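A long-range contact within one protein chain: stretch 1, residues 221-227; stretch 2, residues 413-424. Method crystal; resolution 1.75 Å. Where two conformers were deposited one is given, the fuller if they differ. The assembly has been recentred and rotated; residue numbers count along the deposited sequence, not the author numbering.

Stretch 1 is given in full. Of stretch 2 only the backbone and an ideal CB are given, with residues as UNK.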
# COMPACT_ATOMS: atom_id res chain seq x y z
N VAL A 221 -23.50 8.18 -13.90
CA VAL A 221 -23.55 7.20 -12.82
C VAL A 221 -22.88 7.73 -11.52
O VAL A 221 -23.08 7.18 -10.42
CB VAL A 221 -23.13 5.77 -13.31
CG1 VAL A 221 -21.67 5.51 -13.03
CG2 VAL A 221 -23.97 4.71 -12.60
N VAL A 222 -22.17 8.89 -11.62
CA VAL A 222 -21.69 9.61 -10.42
C VAL A 222 -22.85 10.03 -9.48
O VAL A 222 -22.66 10.19 -8.27
CB VAL A 222 -20.84 10.87 -10.76
CG1 VAL A 222 -21.70 12.05 -11.16
CG2 VAL A 222 -19.93 11.25 -9.59
N CYS A 223 -24.06 10.15 -10.04
CA CYS A 223 -25.24 10.50 -9.25
C CYS A 223 -25.94 9.32 -8.62
O CYS A 223 -26.89 9.53 -7.87
CB CYS A 223 -26.25 11.30 -10.10
SG CYS A 223 -25.59 12.91 -10.58
N TYR A 224 -25.48 8.10 -8.91
CA TYR A 224 -26.09 6.92 -8.29
C TYR A 224 -25.19 6.37 -7.20
O TYR A 224 -23.97 6.49 -7.28
CB TYR A 224 -26.31 5.83 -9.34
CG TYR A 224 -27.54 6.01 -10.19
CD1 TYR A 224 -28.70 5.26 -9.92
CD2 TYR A 224 -27.56 6.89 -11.27
CE1 TYR A 224 -29.83 5.42 -10.70
CE2 TYR A 224 -28.68 7.05 -12.06
CZ TYR A 224 -29.81 6.30 -11.77
OH TYR A 224 -30.92 6.42 -12.55
N THR A 225 -25.79 5.72 -6.22
CA THR A 225 -25.08 5.10 -5.16
C THR A 225 -25.22 3.58 -5.21
O THR A 225 -24.28 2.88 -4.83
CB THR A 225 -25.56 5.68 -3.82
OG1 THR A 225 -25.38 7.10 -3.87
CG2 THR A 225 -24.78 5.10 -2.63
N ILE A 226 -26.40 3.08 -5.59
CA ILE A 226 -26.62 1.63 -5.73
C ILE A 226 -27.32 1.48 -7.08
O ILE A 226 -28.42 2.04 -7.29
CB ILE A 226 -27.56 1.08 -4.63
CG1 ILE A 226 -27.03 1.44 -3.24
CG2 ILE A 226 -27.74 -0.43 -4.78
CD1 ILE A 226 -25.78 0.70 -2.80
N PHE A 227 -26.69 0.76 -8.00
CA PHE A 227 -27.23 0.69 -9.36
C PHE A 227 -26.87 -0.62 -10.05
O PHE A 227 -25.72 -1.06 -9.99
CB PHE A 227 -26.72 1.88 -10.20
CG PHE A 227 -27.15 1.82 -11.65
CD1 PHE A 227 -28.44 2.19 -12.02
CD2 PHE A 227 -26.28 1.36 -12.64
CE1 PHE A 227 -28.85 2.13 -13.36
CE2 PHE A 227 -26.69 1.28 -13.99
CZ PHE A 227 -27.98 1.67 -14.34
N UNK A 413 -30.39 -3.26 5.37
CA UNK A 413 -30.09 -2.40 6.51
C UNK A 413 -28.73 -1.72 6.40
O UNK A 413 -27.94 -1.73 7.36
CB UNK A 413 -30.15 -3.22 7.80
N UNK A 414 -28.51 -1.04 5.28
CA UNK A 414 -27.19 -0.42 4.99
C UNK A 414 -27.29 1.11 5.03
O UNK A 414 -28.40 1.68 5.08
CB UNK A 414 -26.67 -0.87 3.62
N UNK A 415 -26.13 1.77 5.04
CA UNK A 415 -26.07 3.22 4.94
C UNK A 415 -25.04 3.55 3.86
O UNK A 415 -23.85 3.24 4.02
CB UNK A 415 -25.71 3.87 6.28
N UNK A 416 -25.51 4.10 2.74
CA UNK A 416 -24.60 4.24 1.60
C UNK A 416 -24.68 5.66 1.11
O UNK A 416 -25.79 6.16 0.82
CB UNK A 416 -24.94 3.26 0.48
N UNK A 417 -23.53 6.33 1.00
CA UNK A 417 -23.49 7.74 0.66
C UNK A 417 -22.50 8.01 -0.44
O UNK A 417 -21.32 7.72 -0.30
CB UNK A 417 -23.15 8.58 1.89
N UNK A 418 -23.00 8.53 -1.56
CA UNK A 418 -22.12 8.82 -2.69
C UNK A 418 -21.05 9.84 -2.33
O UNK A 418 -21.25 10.72 -1.48
CB UNK A 418 -22.94 9.33 -3.88
N UNK A 419 -19.90 9.70 -2.98
CA UNK A 419 -18.79 10.64 -2.90
C UNK A 419 -19.03 11.75 -3.95
O UNK A 419 -19.91 11.59 -4.82
CB UNK A 419 -17.45 9.93 -3.13
N UNK A 420 -18.30 12.87 -3.86
CA UNK A 420 -18.69 14.04 -4.68
C UNK A 420 -18.56 13.87 -6.20
O UNK A 420 -17.72 13.11 -6.70
CB UNK A 420 -17.84 15.24 -4.26
N UNK A 421 -19.37 14.62 -6.91
CA UNK A 421 -19.24 14.76 -8.36
C UNK A 421 -20.59 15.02 -9.00
O UNK A 421 -20.68 15.57 -10.06
CB UNK A 421 -18.60 13.51 -8.97
N UNK A 422 -21.67 14.58 -8.34
CA UNK A 422 -23.00 14.79 -8.87
C UNK A 422 -23.33 16.28 -8.79
O UNK A 422 -23.04 16.92 -7.79
CB UNK A 422 -24.03 13.95 -8.11
N UNK A 423 -23.92 16.82 -9.84
CA UNK A 423 -24.27 18.24 -9.88
C UNK A 423 -25.77 18.48 -10.15
O UNK A 423 -26.14 19.51 -10.72
CB UNK A 423 -23.44 18.94 -10.95
N UNK A 424 -26.63 17.53 -9.75
CA UNK A 424 -28.09 17.66 -9.97
C UNK A 424 -28.69 18.76 -9.10
O UNK A 424 -28.45 18.81 -7.88
CB UNK A 424 -28.80 16.33 -9.68

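Position 413 lies out of reach of stretch 1, so only its backbone speaks: phi 56° and psi 53° favour glycine, though asparagine or aspartate could also adopt them. It is Gly413.

At 414 the CA-to-CB bond points toward stretch 1, yet nothing there lies within 5.5 Å of the ideal CB. A long apolar side chain could cross the gap to the CD1 methyl of Ile226. Leucine, isoleucine or methionine would serve; Ile414 does so, its CD1 4.2 Å from Ile226 CD1.

Position 415 begins a short strand and is out of reach, leaving the choice wide. Asn415 hydrogen-bonds to the side chain at 417.

At 416 the strand turns its CB back toward stretch 1, and the space is already short: the ideal CB is 3.6 Å from Thr225 CG2 and 4.2 Å from Ile226 CD1. Both neighbours are methyl groups, so a small apolar residue suits best. Ala416 packs its single methyl against them.

Position 417 points away, as the alternation of a strand leads one to expect, and a polar residue is natural. Gln417 OE1 accepts a hydrogen bond from Asn415 ND2, 2.9 Å.

At 418 CB again points toward stretch 1, 3.3 Å from Thr225 OG1, with the ideal CB 4.5 Å from Val222 O and from Tyr224 O. A flexible, unbranched side chain could run along this surface. Met418, extended beyond chi1 (p, t, t), brings SD to 3.7 Å from Val222 O and 3.9 Å from Cys223 O.

Positions 419 and 420 direct CB sideways and away, and many residues would do at both. Thr419 does not contact stretch 1; at 420 a phi of -65° admits proline among others, and the backbone O of Pro420 lies 4.1 Å from Val222 CG2.

At 421 two arguments agree. Phi 151° and psi -25° would jam a CB against the preceding carbonyl, and an ideal CB would sit 2.7 Å from Val222 CG2, a clash. Gly421 leaves its CA 3.8 Å from Val222 CG2.

At 422 the ideal CB lies 3.1 Å from Cys223 SG, tight for an ordinary contact but natural for a disulfide. Cysteine is strongly indicated. Cys422, with chi1 t, bonds its SG to Cys223 SG at 2.1 Å, chi3 98°, covalently tying the stretches together where no hydrogen bond links them.

Position 423 points sideways, and Glu423 is one of many polar possibilities. At 424 CA-to-CB points toward stretch 1, and the ideal CB is 4.8 Å from Cys223 SG, inviting a medium apolar residue; Leu424 packs CG 3.6 Å from Cys223 SG.

Stretch 2 (413-424) GINAQMTPGCEL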
# COMPACT_ATOMS: atom_id res chain seq x y z
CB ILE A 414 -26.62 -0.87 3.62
CG1 ILE A 414 -27.39 -0.25 2.44
CG2 ILE A 414 -26.60 -2.41 3.50
CD1 ILE A 414 -26.66 -0.51 1.10
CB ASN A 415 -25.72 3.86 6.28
CG ASN A 415 -25.92 5.37 6.27
OD1 ASN A 415 -26.67 5.96 7.11
ND2 ASN A 415 -25.29 6.00 5.34
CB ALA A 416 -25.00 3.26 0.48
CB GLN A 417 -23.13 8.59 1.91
CG GLN A 417 -24.20 8.47 3.03
CD GLN A 417 -23.83 9.18 4.33
OE1 GLN A 417 -24.01 8.61 5.45
NE2 GLN A 417 -23.38 10.39 4.21
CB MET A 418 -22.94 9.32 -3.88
CG MET A 418 -23.64 10.64 -3.66
SD MET A 418 -24.51 11.16 -5.18
CE MET A 418 -25.26 12.68 -4.63
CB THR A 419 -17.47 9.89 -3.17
OG1 THR A 419 -17.66 9.04 -4.32
CG2 THR A 419 -17.12 8.98 -1.94
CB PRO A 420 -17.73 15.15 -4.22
CG PRO A 420 -17.34 14.74 -2.84
CD PRO A 420 -17.30 13.24 -2.83
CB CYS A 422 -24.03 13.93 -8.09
SG CYS A 422 -25.69 13.99 -8.82
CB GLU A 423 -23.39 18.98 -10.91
CG GLU A 423 -21.89 18.84 -10.62
CD GLU A 423 -20.99 19.69 -11.51
OE1 GLU A 423 -21.41 20.76 -12.01
OE2 GLU A 423 -19.82 19.28 -11.68
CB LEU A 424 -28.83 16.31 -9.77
CG LEU A 424 -28.47 15.08 -10.64
CD1 LEU A 424 -29.35 13.85 -10.39
CD2 LEU A 424 -28.35 15.41 -12.14
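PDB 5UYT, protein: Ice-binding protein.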